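Local coordinates for pectate lyase II (Xanthomonas campestris pv. campestris, PDB 2QX3), which probably cleaves the polygalacturonate chains of pectin by lyase (beta-elimination) chemistry, as a secreted polysaccharide lyase family 1 enzyme, at residues A21-M26 / K64-K69; N42-F47 / K77-S82; K71-I76 / A94-I99. One frame throughout, in Å; residues are numbered along the deposited sequence. Where two conformers were deposited one is given.

Contact 1. Residues A21-M26 / K64-K69; sequences ATFEAM and KTVQIK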
loop_
_atom_site.group_PDB
_atom_site.type_symbol
_atom_site.label_atom_id
_atom_site.label_comp_id
_atom_site.label_asym_id
_atom_site.label_seq_id
_atom_site.Cartn_x
_atom_site.Cartn_y
_atom_site.Cartn_z
ATOM N N ALA A 21 -17.147 -16.008 6.232
ATOM C CA ALA A 21 -16.932 -15.703 7.658
ATOM C C ALA A 21 -15.503 -15.928 8.154
ATOM O O ALA A 21 -15.131 -15.442 9.226
ATOM C CB ALA A 21 -17.929 -16.494 8.529
ATOM N N THR A 22 -14.709 -16.665 7.378
ATOM C CA THR A 22 -13.338 -17.014 7.757
ATOM C C THR A 22 -12.420 -16.866 6.542
ATOM O O THR A 22 -12.905 -16.757 5.409
ATOM C CB THR A 22 -13.260 -18.479 8.205
ATOM O OG1 THR A 22 -13.656 -19.321 7.114
ATOM C CG2 THR A 22 -14.160 -18.746 9.414
ATOM N N PHE A 23 -11.102 -16.904 6.741
ATOM C CA PHE A 23 -10.219 -16.875 5.568
ATOM C C PHE A 23 -10.261 -18.164 4.745
ATOM O O PHE A 23 -9.987 -18.130 3.541
ATOM C CB PHE A 23 -8.791 -16.369 5.871
ATOM C CG PHE A 23 -7.771 -17.443 6.126
ATOM C CD1 PHE A 23 -6.850 -17.785 5.140
ATOM C CD2 PHE A 23 -7.691 -18.058 7.359
ATOM C CE1 PHE A 23 -5.880 -18.775 5.372
ATOM C CE2 PHE A 23 -6.725 -19.050 7.612
ATOM C CZ PHE A 23 -5.823 -19.408 6.611
ATOM N N GLU A 24 -10.636 -19.269 5.390
ATOM C CA GLU A 24 -10.802 -20.554 4.702
ATOM C C GLU A 24 -11.988 -20.511 3.735
ATOM O O GLU A 24 -11.874 -20.937 2.578
ATOM C CB GLU A 24 -10.952 -21.709 5.706
ATOM C CG GLU A 24 -9.693 -21.985 6.563
ATOM C CD GLU A 24 -9.658 -21.211 7.889
ATOM O OE1 GLU A 24 -10.546 -20.368 8.139
ATOM O OE2 GLU A 24 -8.729 -21.456 8.691
ATOM N N ALA A 25 -13.110 -19.970 4.216
ATOM C CA ALA A 25 -14.315 -19.765 3.395
ATOM C C ALA A 25 -14.045 -18.805 2.243
ATOM O O ALA A 25 -14.524 -19.022 1.135
ATOM C CB ALA A 25 -15.465 -19.246 4.245
ATOM N N MET A 26 -13.271 -17.754 2.511
ATOM C CA MET A 26 -12.868 -16.813 1.472
ATOM C C MET A 26 -12.036 -17.527 0.409
ATOM O O MET A 26 -12.288 -17.368 -0.779
ATOM C CB MET A 26 -12.090 -15.615 2.048
ATOM C CG MET A 26 -11.890 -14.493 1.019
ATOM S SD MET A 26 -10.911 -13.074 1.542
ATOM C CE MET A 26 -12.027 -12.322 2.741
ATOM N N LYS A 64 -0.984 -16.691 7.462
ATOM C CA LYS A 64 -2.358 -16.956 7.063
ATOM C C LYS A 64 -2.704 -15.946 5.968
ATOM O O LYS A 64 -2.859 -14.743 6.232
ATOM C CB LYS A 64 -3.286 -16.818 8.270
ATOM C CG LYS A 64 -3.146 -17.961 9.279
ATOM C CD LYS A 64 -3.587 -17.590 10.705
ATOM C CE LYS A 64 -4.859 -16.772 10.774
ATOM N NZ LYS A 64 -5.234 -16.344 12.170
ATOM N N THR A 65 -2.786 -16.440 4.737
ATOM C CA THR A 65 -2.898 -15.586 3.562
ATOM C C THR A 65 -3.889 -16.166 2.556
ATOM O O THR A 65 -3.822 -17.350 2.194
ATOM C CB THR A 65 -1.520 -15.369 2.890
ATOM O OG1 THR A 65 -0.563 -14.955 3.874
ATOM C CG2 THR A 65 -1.596 -14.323 1.758
ATOM N N VAL A 66 -4.814 -15.317 2.125
ATOM C CA VAL A 66 -5.728 -15.646 1.051
ATOM C C VAL A 66 -5.067 -15.286 -0.275
ATOM O O VAL A 66 -4.376 -14.266 -0.386
ATOM C CB VAL A 66 -7.082 -14.917 1.222
ATOM C CG1 VAL A 66 -8.008 -15.174 0.041
ATOM C CG2 VAL A 66 -7.758 -15.355 2.508
ATOM N N GLN A 67 -5.286 -16.129 -1.277
ATOM C CA GLN A 67 -4.652 -15.981 -2.583
ATOM C C GLN A 67 -5.659 -15.831 -3.703
ATOM O O GLN A 67 -6.521 -16.692 -3.872
ATOM C CB GLN A 67 -3.867 -17.247 -2.892
ATOM C CG GLN A 67 -2.417 -17.043 -3.089
ATOM C CD GLN A 67 -1.728 -18.326 -3.486
ATOM O OE1 GLN A 67 -2.372 -19.292 -3.922
ATOM N NE2 GLN A 67 -0.407 -18.341 -3.361
ATOM N N ILE A 68 -5.543 -14.754 -4.470
ATOM C CA ILE A 68 -6.195 -14.671 -5.771
ATOM C C ILE A 68 -5.077 -14.853 -6.790
ATOM O O ILE A 68 -4.251 -13.958 -7.000
ATOM C CB ILE A 68 -6.923 -13.330 -6.001
ATOM C CG1 ILE A 68 -8.065 -13.153 -4.998
ATOM C CG2 ILE A 68 -7.452 -13.241 -7.436
ATOM C CD1 ILE A 68 -8.570 -11.717 -4.887
ATOM N N LYS A 69 -5.042 -16.035 -7.397
ATOM C CA LYS A 69 -3.957 -16.405 -8.287
ATOM C C LYS A 69 -4.511 -16.739 -9.660
ATOM O O LYS A 69 -5.341 -17.639 -9.799
ATOM C CB LYS A 69 -3.204 -17.604 -7.712
ATOM C CG LYS A 69 -2.018 -18.065 -8.545
ATOM C CD LYS A 69 -1.081 -18.913 -7.688
ATOM C CE LYS A 69 0.130 -19.331 -8.475
ATOM N NZ LYS A 69 0.882 -20.419 -7.801
#
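Phe23 and Val66 mark the nearest approach of the two backbones, 6.5 Å from CA to CA, where the first turn of helix 23-32 comes down on strand 65-69. No hydrogen bond joins these two segments, so side chains carry the contact. Thr22 is the N-cap of the helix, and Thr22 OG1 accepts a nearly straight bond (165°) from Ala25 N at 3.0 Å. That cap fixes the start of the turn that delivers Phe23 and Met26 to the strand.

Phe23 has an unusual first torsion, chi1 96°, away from the staggered positions, and its ring reaches past the start of the strand to Lys64. One face of the ring takes a CH-pi contact from Lys64, with CB 4.3 Å from the ring centroid and 23° off the normal. The lysine crosses the phenylalanine at about a right angle and carries NZ away to a hydrogen bond with Asn85. Val66 comes to the ring at its edge and in its plane: CG2 lies 3.7 Å from Phe23 CD1, and the same methyl touches Phe23 CB. CG1 turns to the helix's next inward residue, with Val66 CG1 3.9 Å from Met26 SD. Met26 gets that far because its chain runs extended over two torsions before bending at the sulfur. Val66 CG2 serves both helix side chains, lying also 4.0 Å from Met26 SD.

Strand 65-69 forms one edge of its parallel sheet, beside strand 87-91, and the helix lies across the end of the parallel beta helix, as the N-terminal capping helix does in pectate lyases. Further along, Gln67 N bonds to Gln27 OE1 of the helix, Val66 meets Ile30, Phe86 packs against Val66 and Met26, and Met26 reaches Ile76 of strand 74-78.

Contact 2. Residues N42-F47 / K77-S82; sequences NYTGKF and KGANGS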
loop_
_atom_site.group_PDB
_atom_site.type_symbol
_atom_site.label_atom_id
_atom_site.label_comp_id
_atom_site.label_asym_id
_atom_site.label_seq_id
_atom_site.Cartn_x
_atom_site.Cartn_y
_atom_site.Cartn_z
ATOM N N ASN A 42 -18.089 -10.844 0.517
ATOM C CA ASN A 42 -18.378 -10.044 1.689
ATOM C C ASN A 42 -17.827 -10.735 2.921
ATOM O O ASN A 42 -18.393 -11.721 3.396
ATOM C CB ASN A 42 -19.895 -9.810 1.820
ATOM C CG ASN A 42 -20.270 -9.025 3.075
ATOM O OD1 ASN A 42 -21.079 -9.477 3.878
ATOM N ND2 ASN A 42 -19.680 -7.850 3.242
ATOM N N TYR A 43 -16.717 -10.219 3.438
ATOM C CA TYR A 43 -16.093 -10.807 4.617
ATOM C C TYR A 43 -16.710 -10.329 5.935
ATOM O O TYR A 43 -16.695 -9.139 6.251
ATOM C CB TYR A 43 -14.579 -10.576 4.615
ATOM C CG TYR A 43 -13.925 -10.996 5.902
ATOM C CD1 TYR A 43 -13.852 -12.343 6.256
ATOM C CD2 TYR A 43 -13.401 -10.052 6.773
ATOM C CE1 TYR A 43 -13.266 -12.741 7.435
ATOM C CE2 TYR A 43 -12.812 -10.442 7.965
ATOM C CZ TYR A 43 -12.743 -11.793 8.279
ATOM O OH TYR A 43 -12.171 -12.201 9.450
ATOM N N THR A 44 -17.214 -11.288 6.713
ATOM C CA THR A 44 -17.989 -10.995 7.920
ATOM C C THR A 44 -17.294 -11.380 9.232
ATOM O O THR A 44 -17.798 -11.089 10.307
ATOM C CB THR A 44 -19.367 -11.706 7.868
ATOM O OG1 THR A 44 -19.162 -13.120 7.836
ATOM C CG2 THR A 44 -20.154 -11.281 6.629
ATOM N N GLY A 45 -16.140 -12.035 9.153
ATOM C CA GLY A 45 -15.405 -12.431 10.364
ATOM C C GLY A 45 -14.983 -11.238 11.210
ATOM O O GLY A 45 -14.678 -10.167 10.677
ATOM N N LYS A 46 -14.986 -11.431 12.527
ATOM C CA LYS A 46 -14.632 -10.377 13.475
ATOM C C LYS A 46 -13.521 -10.843 14.405
ATOM O O LYS A 46 -13.767 -11.227 15.553
ATOM C CB LYS A 46 -15.855 -9.953 14.300
ATOM C CG LYS A 46 -16.817 -9.012 13.582
ATOM C CD LYS A 46 -18.072 -8.762 14.414
ATOM C CE LYS A 46 -17.787 -7.905 15.640
ATOM N NZ LYS A 46 -18.933 -7.941 16.599
ATOM N N PHE A 47 -12.289 -10.817 13.910
ATOM C CA PHE A 47 -11.153 -11.242 14.716
ATOM C C PHE A 47 -10.922 -10.330 15.926
ATOM O O PHE A 47 -10.895 -9.105 15.805
ATOM C CB PHE A 47 -9.872 -11.330 13.878
ATOM C CG PHE A 47 -8.718 -11.924 14.621
ATOM C CD1 PHE A 47 -7.809 -11.104 15.291
ATOM C CD2 PHE A 47 -8.554 -13.309 14.683
ATOM C CE1 PHE A 47 -6.739 -11.655 15.994
ATOM C CE2 PHE A 47 -7.485 -13.869 15.383
ATOM C CZ PHE A 47 -6.577 -13.040 16.041
ATOM N N LYS A 77 -14.472 -7.387 -0.042
ATOM C CA LYS A 77 -14.885 -6.290 0.823
ATOM C C LYS A 77 -15.217 -6.741 2.245
ATOM O O LYS A 77 -15.944 -7.725 2.433
ATOM C CB LYS A 77 -16.066 -5.532 0.213
ATOM C CG LYS A 77 -16.289 -4.178 0.860
ATOM C CD LYS A 77 -17.221 -3.302 0.054
ATOM C CE LYS A 77 -17.382 -1.960 0.735
ATOM N NZ LYS A 77 -17.724 -2.118 2.167
ATOM N N GLY A 78 -14.696 -6.010 3.230
ATOM C CA GLY A 78 -15.014 -6.269 4.612
ATOM C C GLY A 78 -16.362 -5.658 4.929
ATOM O O GLY A 78 -16.648 -4.525 4.536
ATOM N N ALA A 79 -17.205 -6.417 5.624
ATOM C CA ALA A 79 -18.394 -5.839 6.240
ATOM C C ALA A 79 -17.956 -4.820 7.306
ATOM O O ALA A 79 -16.812 -4.861 7.782
ATOM C CB ALA A 79 -19.252 -6.936 6.853
ATOM N N ASN A 80 -18.834 -3.880 7.652
ATOM C CA ASN A 80 -18.519 -2.930 8.707
ATOM C C ASN A 80 -18.334 -3.665 10.022
ATOM O O ASN A 80 -19.109 -4.558 10.354
ATOM C CB ASN A 80 -19.603 -1.863 8.831
ATOM C CG ASN A 80 -19.645 -0.937 7.634
ATOM O OD1 ASN A 80 -20.711 -0.706 7.063
ATOM N ND2 ASN A 80 -18.489 -0.401 7.245
ATOM N N GLY A 81 -17.282 -3.295 10.750
ATOM C CA GLY A 81 -16.922 -3.970 11.987
ATOM C C GLY A 81 -16.165 -5.279 11.787
ATOM O O GLY A 81 -15.777 -5.918 12.765
ATOM N N SER A 82 -15.961 -5.697 10.534
ATOM C CA SER A 82 -15.212 -6.929 10.266
ATOM C C SER A 82 -13.729 -6.708 10.536
ATOM O O SER A 82 -13.220 -5.604 10.342
ATOM C CB SER A 82 -15.423 -7.437 8.829
ATOM O OG SER A 82 -14.716 -6.639 7.892
#
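Tyr43 and Gly78 pair here as parallel strands of successive beta-helix turns, at the point where strands 39-43 and 74-78 both end and run out into loops. Two backbone bonds make the pairing: Tyr43 N gives to Lys77 O at 2.8 Å, and Ala79 N gives to Tyr43 O, also at 2.8 Å. Tyr43 therefore uses both its N-H and its carbonyl on the neighbouring chain segment, at Lys77 and at Ala79 just past the strand end. The Asn42 and Lys77 side chains leave on the same face of the sheet.

Beyond the strands, residues 79-82 make a type II turn, with Gly81 at the positive phi (80°) of its third position. Ala79 O is gripped twice from inside the turn, by Ser82 N at 3.0 Å and by Ser82 OG at 2.8 Å; the hydroxyl comes in the carbonyl plane, on a lone pair. A chi1 of 74° allows this by setting OG between the backbone N and the carbonyl carbon. The same hydroxyl comes obliquely to the Tyr43 ring, OG 3.8 Å from CD2. Alongside, the aliphatic part of Lys46 runs by the turn, CG 3.4 Å from Gly81 O.

The tyrosine lies with one face over Gly45 N, and Phe86 meets its ring edge-to-face. Its hydroxyl is hydrogen-bonded to Ala83 O, just past the turn, and Gly45 and Phe47 bond to Ala83 through their backbones. Main-chain polar atoms thus do most of the binding, while the serine hydroxyl closes the turn upon itself and the buried tyrosine satisfies its polar end by tying the two loops together.

Contact 3. Residues K71-I76 / A94-I99; sequences KSDVTI and AHNVII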
loop_
_atom_site.group_PDB
_atom_site.type_symbol
_atom_site.label_atom_id
_atom_site.label_comp_id
_atom_site.label_asym_id
_atom_site.label_seq_id
_atom_site.Cartn_x
_atom_site.Cartn_y
_atom_site.Cartn_z
ATOM N N LYS A 71 -6.735 -15.246 -11.352
ATOM C CA LYS A 71 -8.183 -15.054 -11.461
ATOM C C LYS A 71 -8.531 -13.565 -11.457
ATOM O O LYS A 71 -7.831 -12.762 -10.842
ATOM C CB LYS A 71 -8.934 -15.837 -10.380
ATOM C CG LYS A 71 -8.899 -17.349 -10.619
ATOM C CD LYS A 71 -9.768 -18.136 -9.664
ATOM C CE LYS A 71 -9.612 -19.628 -9.947
ATOM N NZ LYS A 71 -10.343 -20.481 -8.989
ATOM N N SER A 72 -9.590 -13.211 -12.177
ATOM C CA SER A 72 -9.923 -11.813 -12.437
ATOM C C SER A 72 -11.354 -11.459 -12.048
ATOM O O SER A 72 -12.178 -12.347 -11.816
ATOM C CB SER A 72 -9.692 -11.483 -13.913
ATOM O OG SER A 72 -8.308 -11.505 -14.231
ATOM N N ASP A 73 -11.643 -10.164 -11.977
ATOM C CA ASP A 73 -13.005 -9.695 -11.752
ATOM C C ASP A 73 -13.476 -10.030 -10.342
ATOM O O ASP A 73 -14.535 -10.630 -10.157
ATOM C CB ASP A 73 -13.958 -10.301 -12.784
ATOM C CG ASP A 73 -13.539 -10.005 -14.209
ATOM O OD1 ASP A 73 -13.030 -8.893 -14.462
ATOM O OD2 ASP A 73 -13.720 -10.884 -15.079
ATOM N N VAL A 74 -12.684 -9.637 -9.349
ATOM C CA VAL A 74 -12.949 -10.008 -7.964
ATOM C C VAL A 74 -12.982 -8.779 -7.062
ATOM O O VAL A 74 -12.067 -7.956 -7.084
ATOM C CB VAL A 74 -11.896 -10.996 -7.432
ATOM C CG1 VAL A 74 -12.197 -11.367 -5.988
ATOM C CG2 VAL A 74 -11.844 -12.238 -8.308
ATOM N N THR A 75 -14.041 -8.661 -6.268
ATOM C CA THR A 75 -14.045 -7.758 -5.124
ATOM C C THR A 75 -13.941 -8.529 -3.812
ATOM O O THR A 75 -14.705 -9.464 -3.568
ATOM C CB THR A 75 -15.314 -6.886 -5.097
ATOM O OG1 THR A 75 -15.428 -6.164 -6.330
ATOM C CG2 THR A 75 -15.258 -5.899 -3.940
ATOM N N ILE A 76 -12.991 -8.132 -2.971
ATOM C CA ILE A 76 -12.988 -8.538 -1.577
ATOM C C ILE A 76 -13.345 -7.321 -0.747
ATOM O O ILE A 76 -12.614 -6.321 -0.751
ATOM C CB ILE A 76 -11.620 -9.089 -1.124
ATOM C CG1 ILE A 76 -11.284 -10.367 -1.904
ATOM C CG2 ILE A 76 -11.622 -9.361 0.381
ATOM C CD1 ILE A 76 -9.857 -10.842 -1.736
ATOM N N ALA A 94 -3.697 -12.036 -13.022
ATOM C CA ALA A 94 -4.851 -11.737 -12.197
ATOM C C ALA A 94 -5.157 -10.253 -12.336
ATOM O O ALA A 94 -4.282 -9.415 -12.088
ATOM C CB ALA A 94 -4.550 -12.092 -10.743
ATOM N N HIS A 95 -6.379 -9.926 -12.752
ATOM C CA HIS A 95 -6.698 -8.546 -13.138
ATOM C C HIS A 95 -8.048 -8.076 -12.634
ATOM O O HIS A 95 -8.961 -8.874 -12.444
ATOM C CB HIS A 95 -6.651 -8.369 -14.663
ATOM C CG HIS A 95 -5.393 -8.879 -15.295
ATOM N ND1 HIS A 95 -4.251 -8.113 -15.407
ATOM C CD2 HIS A 95 -5.091 -10.087 -15.824
ATOM C CE1 HIS A 95 -3.304 -8.824 -15.993
ATOM N NE2 HIS A 95 -3.787 -10.026 -16.252
ATOM N N ASN A 96 -8.169 -6.767 -12.423
ATOM C CA ASN A 96 -9.464 -6.161 -12.110
ATOM C C ASN A 96 -9.958 -6.615 -10.743
ATOM O O ASN A 96 -10.958 -7.331 -10.608
ATOM C CB ASN A 96 -10.497 -6.441 -13.218
ATOM C CG ASN A 96 -11.779 -5.661 -13.024
ATOM O OD1 ASN A 96 -11.755 -4.546 -12.510
ATOM N ND2 ASN A 96 -12.913 -6.256 -13.413
ATOM N N VAL A 97 -9.228 -6.187 -9.721
ATOM C CA VAL A 97 -9.461 -6.661 -8.368
ATOM C C VAL A 97 -9.650 -5.480 -7.441
ATOM O O VAL A 97 -8.866 -4.533 -7.474
ATOM C CB VAL A 97 -8.292 -7.575 -7.875
ATOM C CG1 VAL A 97 -8.412 -7.871 -6.395
ATOM C CG2 VAL A 97 -8.249 -8.882 -8.669
ATOM N N ILE A 98 -10.701 -5.535 -6.630
ATOM C CA ILE A 98 -10.918 -4.555 -5.583
ATOM C C ILE A 98 -10.736 -5.193 -4.210
ATOM O O ILE A 98 -11.289 -6.264 -3.931
ATOM C CB ILE A 98 -12.343 -3.946 -5.640
ATOM C CG1 ILE A 98 -12.586 -3.244 -6.979
ATOM C CG2 ILE A 98 -12.581 -3.005 -4.428
ATOM C CD1 ILE A 98 -14.016 -2.691 -7.136
ATOM N N ILE A 99 -9.956 -4.531 -3.359
ATOM C CA ILE A 99 -9.824 -4.921 -1.964
ATOM C C ILE A 99 -10.200 -3.719 -1.117
ATOM O O ILE A 99 -9.514 -2.695 -1.158
ATOM C CB ILE A 99 -8.389 -5.355 -1.614
ATOM C CG1 ILE A 99 -7.927 -6.490 -2.549
ATOM C CG2 ILE A 99 -8.306 -5.730 -0.131
ATOM C CD1 ILE A 99 -6.425 -6.785 -2.501
#
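Asp73 and Asn96 stand at matching places on adjacent turns of the beta helix, and their ends join in a hydrogen bond from Asn96 ND2 to Asp73 OD1, 2.8 Å long and almost straight at 172°. Asp73 OD1 offers its anti lone pair, the one away from OD2, and sits in the plane of the Asn96 amide, while the carboxylate as a whole is turned 77° against that amide. Both residues have left-handed backbone conformations; at Asn96 the chain turns the corner between two faces of the coil.

One residue earlier the pair is Ser72 and His95. Ser72 OG lies beside its own backbone N (chi1 -69°) and accepts from His95 N at 2.9 Å, on a bent path, while approaching the imidazole at its edge. The ring itself is bonded through ND1 to Ser127.

Past the corner the strands run parallel, tied by Ile98 N to Val74 O (2.8 Å) and Ile76 N to Ile98 O (2.7 Å). Thr75 and Ile98 lie side by side and point the same way, Thr75 CG2 3.9 Å from Ile98 CB. Val74 and Val97, and likewise Ile76 and Ile99, go to the other face, where Ile68 and Ile88 of the opposing sheet complete the apolar interior.

Polar demand therefore gathers at the corner, and it is met from several sides: Asp73 OD2 accepts from Gly37 N, and Asn96 OD1 from the N-H groups of Thr10 and Gly11. With an N-H on each oxygen, the aspartate is probably stabilised in its charged form, and the amide of Asn96 is fixed in rotation, donor toward Asp73 and acceptor toward the N-terminal segment.

How the contacts relate
Strand 74-78 runs through contacts 2 and 3, pairing with strand 39-43 at its far end and strand 97-105 at its start, so the two contacts are parallel pairings in adjoining turns. Contact 3 is the most buried and mixes main-chain bonds with a polar corner. Contacts 1 and 2 are both partly buried, and the outer loops of contact 2 reach the surface. Contact 1 differs in kind: a helix end meets a strand of the other sheet, and between these segments it has apolar and CH-pi touches and no hydrogen bond. The interior unites them, since Met26 meets Tyr43 and Ile76, and Ile68 packs on Val74, Ile76 and Val97.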